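Long-range contacts in D-glycerate 3-kinase (PDB 6CKG), which probably transfers a phosphate group from ATP to the 3-hydroxyl of D-glycerate: residues L89-Q94 / K158-R163; H116-L121 / R236-L241; A126-I131 / Q145-P150. One frame throughout, in Å; residues are numbered along the deposited sequence. Where two conformers were deposited one is given.

Contact 1 (L89-Q94 / K158-R163); sequences LTHSDQ and KGEGDR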
loop_
_atom_site.group_PDB
_atom_site.type_symbol
_atom_site.label_atom_id
_atom_site.label_comp_id
_atom_site.label_asym_id
_atom_site.label_seq_id
_atom_site.Cartn_x
_atom_site.Cartn_y
_atom_site.Cartn_z
ATOM N N LEU A 89 -3.787 12.863 -2.901
ATOM C CA LEU A 89 -4.492 14.090 -3.251
ATOM C C LEU A 89 -3.615 14.983 -4.113
ATOM O O LEU A 89 -2.384 14.966 -4.010
ATOM C CB LEU A 89 -4.897 14.870 -1.985
ATOM C CG LEU A 89 -5.879 14.174 -1.048
ATOM C CD1 LEU A 89 -5.945 14.951 0.290
ATOM C CD2 LEU A 89 -7.248 14.077 -1.730
ATOM N N THR A 90 -4.258 15.774 -4.972
ATOM C CA THR A 90 -3.531 16.846 -5.632
ATOM C C THR A 90 -2.965 17.772 -4.560
ATOM O O THR A 90 -3.437 17.787 -3.424
ATOM C CB THR A 90 -4.437 17.639 -6.578
ATOM O OG1 THR A 90 -5.424 18.333 -5.811
ATOM C CG2 THR A 90 -5.130 16.726 -7.579
ATOM N N HIS A 91 -1.931 18.542 -4.920
ATOM C CA HIS A 91 -1.353 19.468 -3.948
ATOM C C HIS A 91 -2.407 20.431 -3.402
ATOM O O HIS A 91 -2.436 20.718 -2.199
ATOM C CB HIS A 91 -0.192 20.249 -4.576
ATOM C CG HIS A 91 0.577 21.076 -3.589
ATOM N ND1 HIS A 91 0.366 22.428 -3.423
ATOM C CD2 HIS A 91 1.541 20.734 -2.699
ATOM C CE1 HIS A 91 1.170 22.887 -2.480
ATOM N NE2 HIS A 91 1.890 21.878 -2.020
ATOM N N SER A 92 -3.281 20.944 -4.275
ATOM C CA SER A 92 -4.315 21.874 -3.821
ATOM C C SER A 92 -5.221 21.230 -2.772
ATOM O O SER A 92 -5.528 21.837 -1.734
ATOM C CB SER A 92 -5.130 22.372 -5.015
ATOM O OG SER A 92 -5.934 23.457 -4.617
ATOM N N ASP A 93 -5.656 19.997 -3.027
ATOM C CA ASP A 93 -6.524 19.283 -2.094
ATOM C C ASP A 93 -5.804 18.952 -0.795
ATOM O O ASP A 93 -6.415 18.977 0.278
ATOM C CB ASP A 93 -7.044 17.994 -2.734
ATOM C CG ASP A 93 -8.221 18.234 -3.664
ATOM O OD1 ASP A 93 -8.668 19.394 -3.798
ATOM O OD2 ASP A 93 -8.702 17.254 -4.260
ATOM N N GLN A 94 -4.514 18.596 -0.875
ATOM C CA GLN A 94 -3.747 18.322 0.337
ATOM C C GLN A 94 -3.606 19.581 1.186
ATOM O O GLN A 94 -3.693 19.518 2.417
ATOM C CB GLN A 94 -2.371 17.758 -0.018
ATOM C CG GLN A 94 -1.428 17.648 1.178
ATOM C CD GLN A 94 -1.952 16.725 2.265
ATOM O OE1 GLN A 94 -2.372 15.595 1.992
ATOM N NE2 GLN A 94 -1.931 17.204 3.510
ATOM N N LYS A 158 8.610 21.841 -4.568
ATOM C CA LYS A 158 9.834 21.759 -3.773
ATOM C C LYS A 158 9.845 20.525 -2.882
ATOM O O LYS A 158 10.360 20.556 -1.764
ATOM C CB LYS A 158 10.038 23.023 -2.929
ATOM N N GLY A 159 9.237 19.445 -3.350
ATOM C CA GLY A 159 9.238 18.186 -2.631
ATOM C C GLY A 159 7.957 17.857 -1.898
ATOM O O GLY A 159 7.832 16.738 -1.380
ATOM N N GLU A 160 7.002 18.783 -1.825
ATOM C CA GLU A 160 5.735 18.423 -1.191
ATOM C C GLU A 160 4.912 17.494 -2.073
ATOM O O GLU A 160 4.114 16.704 -1.559
ATOM C CB GLU A 160 4.943 19.677 -0.845
ATOM C CG GLU A 160 5.636 20.525 0.173
ATOM C CD GLU A 160 4.993 21.886 0.305
ATOM O OE1 GLU A 160 3.875 22.065 -0.212
ATOM O OE2 GLU A 160 5.611 22.775 0.916
ATOM N N GLY A 161 5.085 17.570 -3.384
ATOM C CA GLY A 161 4.440 16.631 -4.279
ATOM C C GLY A 161 3.175 17.199 -4.920
ATOM O O GLY A 161 2.505 18.090 -4.383
ATOM N N ASP A 162 2.836 16.650 -6.085
ATOM C CA ASP A 162 1.575 16.943 -6.750
ATOM C C ASP A 162 1.342 15.882 -7.824
ATOM O O ASP A 162 2.277 15.205 -8.259
ATOM C CB ASP A 162 1.592 18.344 -7.358
ATOM C CG ASP A 162 0.218 18.831 -7.771
ATOM O OD1 ASP A 162 -0.798 18.240 -7.364
ATOM O OD2 ASP A 162 0.162 19.826 -8.512
ATOM N N ARG A 163 0.079 15.737 -8.233
ATOM C CA ARG A 163 -0.259 14.846 -9.337
ATOM C C ARG A 163 0.433 15.314 -10.611
ATOM O O ARG A 163 0.434 16.501 -10.929
ATOM C CB ARG A 163 -1.775 14.807 -9.555
ATOM C CG ARG A 163 -2.250 13.715 -10.553
ATOM C CD ARG A 163 -3.758 13.474 -10.419
ATOM N NE ARG A 163 -4.117 13.120 -9.042
ATOM C CZ ARG A 163 -5.328 13.286 -8.512
ATOM N NH1 ARG A 163 -6.306 13.792 -9.246
ATOM N NH2 ARG A 163 -5.562 12.937 -7.241
HETATM O O HOH W 1 -2.799 20.789 -7.130
#
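The first turn of helix 91-100 docks against the start of strand 162-171 in the two-stranded antiparallel hairpin, and D162 and E160 take hold of H91 at its backbone and at its ring. T90 is the N-cap of that helix: its OG1 accepts from D93 N, and a short hydroxyl side chain suits a place where it must fold back onto the first turn. The first turn also offers H91 N, which no preceding helical carbonyl can satisfy, and D162 OD1 accepts from it at 2.7 Å in a nearly straight bond (173°). The donor stands above the carboxylate plane, 53° out of it. The same OD1 accepts a hydrogen bond from water 1, which in turn accepts from S92 N, so D162 serves two successive amides of the helix start, one directly and one through water; its negative charge is probably also favoured by the helix N-terminus.

The imidazole makes the second bond. Chi1 (-172°) puts CG of H91 anti to the backbone N, on the side of the carbonyl carbon; the ring edge lies beside G161 O, 3.3 Å from H91 CD2. NE2 donates to E160 OE1 at 2.7 Å, the acceptor almost in the ring plane and ring and carboxylate nearly coplanar. This histidine-carboxylate pair lies at the surface, and F157 stacks on the ring. G161 has a positive phi, which glycine adopts easily. R163 belongs to a second cluster: its NH2 forms a salt bridge with D117 and a hydrogen bond with Y88 O, which helps fix the flat guanidinium, and the methyl CG2 of T90 rests over the centre of one face, 3.6 Å from R163 CZ.

Contact 2 (H116-L121 / R236-L241); sequences HDLPLL and RQYEVL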
loop_
_atom_site.group_PDB
_atom_site.type_symbol
_atom_site.label_atom_id
_atom_site.label_comp_id
_atom_site.label_asym_id
_atom_site.label_seq_id
_atom_site.Cartn_x
_atom_site.Cartn_y
_atom_site.Cartn_z
ATOM N N HIS A 116 -5.085 10.467 0.491
ATOM C CA HIS A 116 -5.274 9.858 -0.820
ATOM C C HIS A 116 -6.615 10.278 -1.392
ATOM O O HIS A 116 -7.562 10.579 -0.657
ATOM C CB HIS A 116 -5.191 8.315 -0.746
ATOM C CG HIS A 116 -3.916 7.827 -0.143
ATOM N ND1 HIS A 116 -3.808 7.499 1.193
ATOM C CD2 HIS A 116 -2.680 7.668 -0.672
ATOM C CE1 HIS A 116 -2.563 7.146 1.457
ATOM N NE2 HIS A 116 -1.854 7.247 0.347
ATOM N N ASP A 117 -6.678 10.317 -2.722
ATOM C CA ASP A 117 -7.885 10.722 -3.441
ATOM C C ASP A 117 -8.738 9.472 -3.596
ATOM O O ASP A 117 -8.565 8.684 -4.530
ATOM C CB ASP A 117 -7.504 11.333 -4.780
ATOM C CG ASP A 117 -8.677 11.908 -5.530
ATOM O OD1 ASP A 117 -9.823 11.447 -5.352
ATOM O OD2 ASP A 117 -8.427 12.829 -6.327
ATOM N N LEU A 118 -9.672 9.283 -2.675
ATOM C CA LEU A 118 -10.440 8.042 -2.669
ATOM C C LEU A 118 -11.426 7.948 -3.837
ATOM O O LEU A 118 -11.592 6.850 -4.382
ATOM C CB LEU A 118 -11.163 7.861 -1.326
ATOM C CG LEU A 118 -10.208 7.546 -0.167
ATOM C CD1 LEU A 118 -10.954 7.587 1.171
ATOM C CD2 LEU A 118 -9.572 6.187 -0.372
ATOM N N PRO A 119 -12.102 9.033 -4.257
ATOM C CA PRO A 119 -12.896 8.934 -5.502
ATOM C C PRO A 119 -12.089 8.441 -6.692
ATOM O O PRO A 119 -12.587 7.611 -7.465
ATOM C CB PRO A 119 -13.405 10.364 -5.710
ATOM C CG PRO A 119 -13.532 10.897 -4.297
ATOM C CD PRO A 119 -12.351 10.317 -3.565
ATOM N N LEU A 120 -10.846 8.912 -6.848
ATOM C CA LEU A 120 -10.033 8.509 -7.995
ATOM C C LEU A 120 -9.591 7.054 -7.872
ATOM O O LEU A 120 -9.610 6.310 -8.859
ATOM C CB LEU A 120 -8.815 9.430 -8.133
ATOM C CG LEU A 120 -7.940 9.233 -9.374
ATOM C CD1 LEU A 120 -8.758 9.417 -10.648
ATOM C CD2 LEU A 120 -6.741 10.181 -9.374
ATOM N N LEU A 121 -9.160 6.645 -6.679
ATOM C CA LEU A 121 -8.850 5.240 -6.423
ATOM C C LEU A 121 -10.024 4.339 -6.772
ATOM O O LEU A 121 -9.866 3.333 -7.472
ATOM C CB LEU A 121 -8.465 5.059 -4.956
ATOM C CG LEU A 121 -7.011 5.368 -4.641
ATOM C CD1 LEU A 121 -6.825 5.662 -3.147
ATOM C CD2 LEU A 121 -6.167 4.175 -5.084
ATOM N N ARG A 236 -11.337 4.366 7.937
ATOM C CA ARG A 236 -12.640 3.752 7.707
ATOM C C ARG A 236 -13.161 4.024 6.296
ATOM O O ARG A 236 -13.907 3.202 5.750
ATOM C CB ARG A 236 -13.642 4.242 8.769
ATOM C CG ARG A 236 -13.302 3.735 10.172
ATOM C CD ARG A 236 -14.071 4.436 11.300
ATOM N NE ARG A 236 -13.791 3.844 12.617
ATOM C CZ ARG A 236 -14.013 4.460 13.785
ATOM N NH1 ARG A 236 -14.488 5.696 13.808
ATOM N NH2 ARG A 236 -13.749 3.849 14.940
ATOM N N GLN A 237 -12.767 5.150 5.679
ATOM C CA GLN A 237 -13.201 5.465 4.317
ATOM C C GLN A 237 -12.546 4.588 3.251
ATOM O O GLN A 237 -12.980 4.640 2.092
ATOM C CB GLN A 237 -12.925 6.942 3.973
ATOM C CG GLN A 237 -13.547 7.939 4.954
ATOM C CD GLN A 237 -14.962 7.551 5.340
ATOM O OE1 GLN A 237 -15.224 7.165 6.481
ATOM N NE2 GLN A 237 -15.882 7.639 4.385
ATOM N N TYR A 238 -11.525 3.800 3.592
ATOM C CA TYR A 238 -10.864 2.952 2.595
ATOM C C TYR A 238 -11.500 1.574 2.457
ATOM O O TYR A 238 -11.088 0.805 1.581
ATOM C CB TYR A 238 -9.375 2.760 2.932
ATOM C CG TYR A 238 -8.525 4.005 2.785
ATOM C CD1 TYR A 238 -8.748 5.120 3.591
ATOM C CD2 TYR A 238 -7.481 4.054 1.866
ATOM C CE1 TYR A 238 -7.976 6.268 3.463
ATOM C CE2 TYR A 238 -6.691 5.194 1.731
ATOM C CZ TYR A 238 -6.948 6.301 2.538
ATOM O OH TYR A 238 -6.177 7.438 2.438
ATOM N N GLU A 239 -12.487 1.243 3.285
ATOM C CA GLU A 239 -12.977 -0.130 3.323
ATOM C C GLU A 239 -13.685 -0.524 2.026
ATOM O O GLU A 239 -13.591 -1.683 1.605
ATOM C CB GLU A 239 -13.871 -0.323 4.555
ATOM C CG GLU A 239 -13.022 -0.552 5.826
ATOM C CD GLU A 239 -13.824 -0.577 7.126
ATOM O OE1 GLU A 239 -14.552 0.401 7.412
ATOM O OE2 GLU A 239 -13.705 -1.575 7.871
ATOM N N VAL A 240 -14.376 0.409 1.368
ATOM C CA VAL A 240 -14.966 0.106 0.058
ATOM C C VAL A 240 -13.879 -0.273 -0.947
ATOM O O VAL A 240 -14.046 -1.193 -1.763
ATOM C CB VAL A 240 -15.798 1.309 -0.432
ATOM C CG1 VAL A 240 -16.155 1.162 -1.903
ATOM C CG2 VAL A 240 -17.057 1.454 0.411
ATOM N N LEU A 241 -12.741 0.421 -0.887
ATOM C CA LEU A 241 -11.604 0.133 -1.755
ATOM C C LEU A 241 -10.993 -1.225 -1.433
ATOM O O LEU A 241 -10.698 -2.021 -2.339
ATOM C CB LEU A 241 -10.555 1.229 -1.584
ATOM C CG LEU A 241 -9.847 1.952 -2.716
ATOM C CD1 LEU A 241 -8.396 2.220 -2.299
ATOM C CD2 LEU A 241 -9.932 1.206 -4.051
HETATM O O HOH W 2 -8.016 9.635 1.830
#
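H116 and Y238 join the loop before helix 118-129 to the type I turn R236-E239 that leads into helix 239-242. In this buried part H116 ND1 and Y238 OH share a hydrogen bond of 2.7 Å, each atom near the plane of the other's ring, with the two planes at 87°. The phenol oxygen also bonds G114 N and water 2, which donates to H116 O at 2.7 Å. A tyrosine suits the spot because its hydroxyl meets several polar partners while its ring stays among apolar groups. L118 supplies one of these: CD2 sits over the centre of the ring, 3.7 Å from the centroid and 12° off the normal, a CH-pi contact. Further along the helices, L121 and L241 cross at about a right angle, their CD1 methyls 3.9 Å apart.

Toward solvent the contact thins. Q237 is exposed; its CB touches L118 CD1 at 3.5 Å, but the chain bends at chi2 (-43°) and carries the amide away, as fits a polar residue at the margin.

L121 and L241 both also lie on F179 of strand 176-180, and L241 reaches L125 one turn further along helix 118-129, so two helices meet over one strand of the central, largely parallel sheet.

Contact 3 (A126-I131 / Q145-P150); sequences AKLKSI and QRAQLP. With EDO (1,2-ethanediol), chain C.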
loop_
_atom_site.group_PDB
_atom_site.type_symbol
_atom_site.label_atom_id
_atom_site.label_comp_id
_atom_site.label_asym_id
_atom_site.label_seq_id
_atom_site.Cartn_x
_atom_site.Cartn_y
_atom_site.Cartn_z
ATOM N N ALA A 126 -12.522 0.416 -10.249
ATOM C CA ALA A 126 -13.727 -0.055 -10.928
ATOM C C ALA A 126 -13.525 -0.099 -12.440
ATOM O O ALA A 126 -13.993 -1.030 -13.113
ATOM C CB ALA A 126 -14.922 0.825 -10.567
ATOM N N LYS A 127 -12.812 0.885 -12.989
ATOM C CA LYS A 127 -12.518 0.876 -14.420
ATOM C C LYS A 127 -11.694 -0.350 -14.799
ATOM O O LYS A 127 -11.997 -1.032 -15.784
ATOM C CB LYS A 127 -11.788 2.163 -14.811
ATOM C CG LYS A 127 -11.721 2.424 -16.325
ATOM C CD LYS A 127 -13.095 2.729 -16.902
ATOM C CE LYS A 127 -13.020 3.175 -18.360
ATOM N NZ LYS A 127 -12.456 4.547 -18.490
ATOM N N LEU A 128 -10.627 -0.631 -14.044
ATOM C CA LEU A 128 -9.823 -1.812 -14.349
ATOM C C LEU A 128 -10.646 -3.086 -14.224
ATOM O O LEU A 128 -10.500 -4.010 -15.034
ATOM C CB LEU A 128 -8.594 -1.878 -13.441
ATOM C CG LEU A 128 -7.533 -0.800 -13.687
ATOM C CD1 LEU A 128 -6.490 -0.743 -12.552
ATOM C CD2 LEU A 128 -6.855 -0.992 -15.034
ATOM N N LYS A 129 -11.543 -3.145 -13.236
ATOM C CA LYS A 129 -12.292 -4.375 -12.995
ATOM C C LYS A 129 -13.339 -4.649 -14.072
ATOM O O LYS A 129 -13.747 -5.798 -14.233
ATOM C CB LYS A 129 -12.928 -4.333 -11.605
ATOM C CG LYS A 129 -11.906 -4.523 -10.478
ATOM C CD LYS A 129 -12.514 -4.317 -9.098
ATOM C CE LYS A 129 -13.350 -5.499 -8.651
ATOM N NZ LYS A 129 -12.559 -6.479 -7.846
ATOM N N SER A 130 -13.770 -3.632 -14.818
ATOM C CA SER A 130 -14.675 -3.805 -15.945
ATOM C C SER A 130 -13.944 -3.827 -17.282
ATOM O O SER A 130 -14.594 -3.845 -18.336
ATOM C CB SER A 130 -15.726 -2.694 -15.953
ATOM O OG SER A 130 -15.146 -1.447 -16.297
ATOM N N ILE A 131 -12.610 -3.828 -17.271
ATOM C CA ILE A 131 -11.874 -3.627 -18.523
ATOM C C ILE A 131 -11.963 -4.826 -19.475
ATOM O O ILE A 131 -11.687 -4.675 -20.674
ATOM C CB ILE A 131 -10.410 -3.266 -18.197
ATOM C CG1 ILE A 131 -9.780 -2.454 -19.330
ATOM C CG2 ILE A 131 -9.585 -4.524 -17.894
ATOM C CD1 ILE A 131 -8.525 -1.723 -18.892
ATOM N N GLN A 145 -12.105 -0.926 -24.033
ATOM C CA GLN A 145 -11.436 -1.657 -22.966
ATOM C C GLN A 145 -10.147 -0.954 -22.553
ATOM O O GLN A 145 -9.058 -1.533 -22.647
ATOM C CB GLN A 145 -11.144 -3.092 -23.415
ATOM C CG GLN A 145 -12.364 -3.838 -23.941
ATOM C CD GLN A 145 -12.042 -5.271 -24.340
ATOM O OE1 GLN A 145 -11.859 -6.142 -23.487
ATOM N NE2 GLN A 145 -11.969 -5.519 -25.642
ATOM N N ARG A 146 -10.254 0.295 -22.096
ATOM C CA ARG A 146 -9.088 1.108 -21.775
ATOM C C ARG A 146 -9.318 1.815 -20.447
ATOM O O ARG A 146 -10.454 1.998 -20.003
ATOM C CB ARG A 146 -8.782 2.125 -22.892
ATOM C CG ARG A 146 -8.364 1.472 -24.219
ATOM C CD ARG A 146 -8.137 2.476 -25.341
ATOM N NE ARG A 146 -6.920 3.260 -25.151
ATOM C CZ ARG A 146 -6.564 4.288 -25.920
ATOM N NH1 ARG A 146 -7.330 4.664 -26.940
ATOM N NH2 ARG A 146 -5.439 4.947 -25.669
ATOM N N ALA A 147 -8.213 2.182 -19.800
ATOM C CA ALA A 147 -8.246 2.976 -18.584
ATOM C C ALA A 147 -7.013 3.865 -18.551
ATOM O O ALA A 147 -6.024 3.617 -19.246
ATOM C CB ALA A 147 -8.309 2.095 -17.336
ATOM N N GLN A 148 -7.100 4.934 -17.765
ATOM C CA GLN A 148 -6.005 5.874 -17.575
ATOM C C GLN A 148 -5.697 5.954 -16.087
ATOM O O GLN A 148 -6.606 6.154 -15.275
ATOM C CB GLN A 148 -6.353 7.265 -18.126
ATOM C CG GLN A 148 -6.522 7.350 -19.649
ATOM C CD GLN A 148 -7.864 6.821 -20.138
ATOM O OE1 GLN A 148 -8.884 6.951 -19.458
ATOM N NE2 GLN A 148 -7.862 6.210 -21.321
ATOM N N LEU A 149 -4.427 5.786 -15.733
ATOM C CA LEU A 149 -4.073 5.827 -14.326
ATOM C C LEU A 149 -3.194 7.030 -14.005
ATOM O O LEU A 149 -2.377 7.452 -14.831
ATOM C CB LEU A 149 -3.347 4.541 -13.911
ATOM C CG LEU A 149 -4.132 3.261 -14.216
ATOM C CD1 LEU A 149 -3.339 2.029 -13.841
ATOM C CD2 LEU A 149 -5.477 3.261 -13.503
ATOM N N PRO A 150 -3.331 7.605 -12.812
ATOM C CA PRO A 150 -2.575 8.816 -12.483
ATOM C C PRO A 150 -1.129 8.494 -12.139
ATOM O O PRO A 150 -0.769 7.361 -11.818
ATOM C CB PRO A 150 -3.311 9.377 -11.259
ATOM C CG PRO A 150 -3.845 8.148 -10.573
ATOM C CD PRO A 150 -4.252 7.218 -11.729
HETATM C C1 EDO C . 0.190 4.338 -12.412
HETATM O O1 EDO C . 1.069 5.426 -12.060
HETATM C C2 EDO C . -0.697 4.005 -11.216
HETATM O O2 EDO C . 0.135 3.583 -10.126
#
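Q145 meets I131 just before strand 146-153 begins, its CB 3.2 Å from I131 O, where the chain has left helix 118-129. At R146 it is the backbone that matters: its CB points away from the helix, while the carbonyl O lies 3.3 Å from K127 CE. I131 CG1, anti to the backbone N (chi1 -154°), lies against the strand backbone, 3.9 Å from R146 N. A147 occupies the middle of the contact. Its CB points at the helix and is touched by K127 CG at 3.6 Å, by L128 CD2 and by I131 CD1; a small side chain suits a strand position approached so closely by three larger ones. Q148 turns its CB away, as alternation along a strand requires, and its NE2 makes a weak hydrogen bond to E169. L149 brings CD2 to 4.2 Å from L128 CD1, and V170 of the partner strand touches L128, I131 and L149. At P150, the carbonyl O accepts from O1 of 1,2-ethanediol at 2.7 Å; this diol, probably from the crystallisation liquor, also bonds D86 and S83. Since the contacts between helix and strand are mainly aliphatic, with lysine contributing its methylene chain, cohesion here probably rests chiefly on burial of apolar surface.

Past the first strands of the central sheet, the chain forms helix 91-100 and then, after H116, helix 118-129. Contact 3 closes the shortest loop, bringing 145-150 back onto the end of that helix across just 13 intervening residues. Contact 1 closes next, when 158-163 returns to 89-94 as the second hairpin strand begins; contact 3 is nested within its loop. Contact 2 waits until 236-241 reaches 116-121; it crosses contact 1 and also encloses contact 3. Helix 118-129 therefore joins the hairpin at its far end and helix 239-242 at its beginning. Packing of L89 on H116 and D117 couples contacts 1 and 2, while L120 against P150 couples contacts 2 and 3.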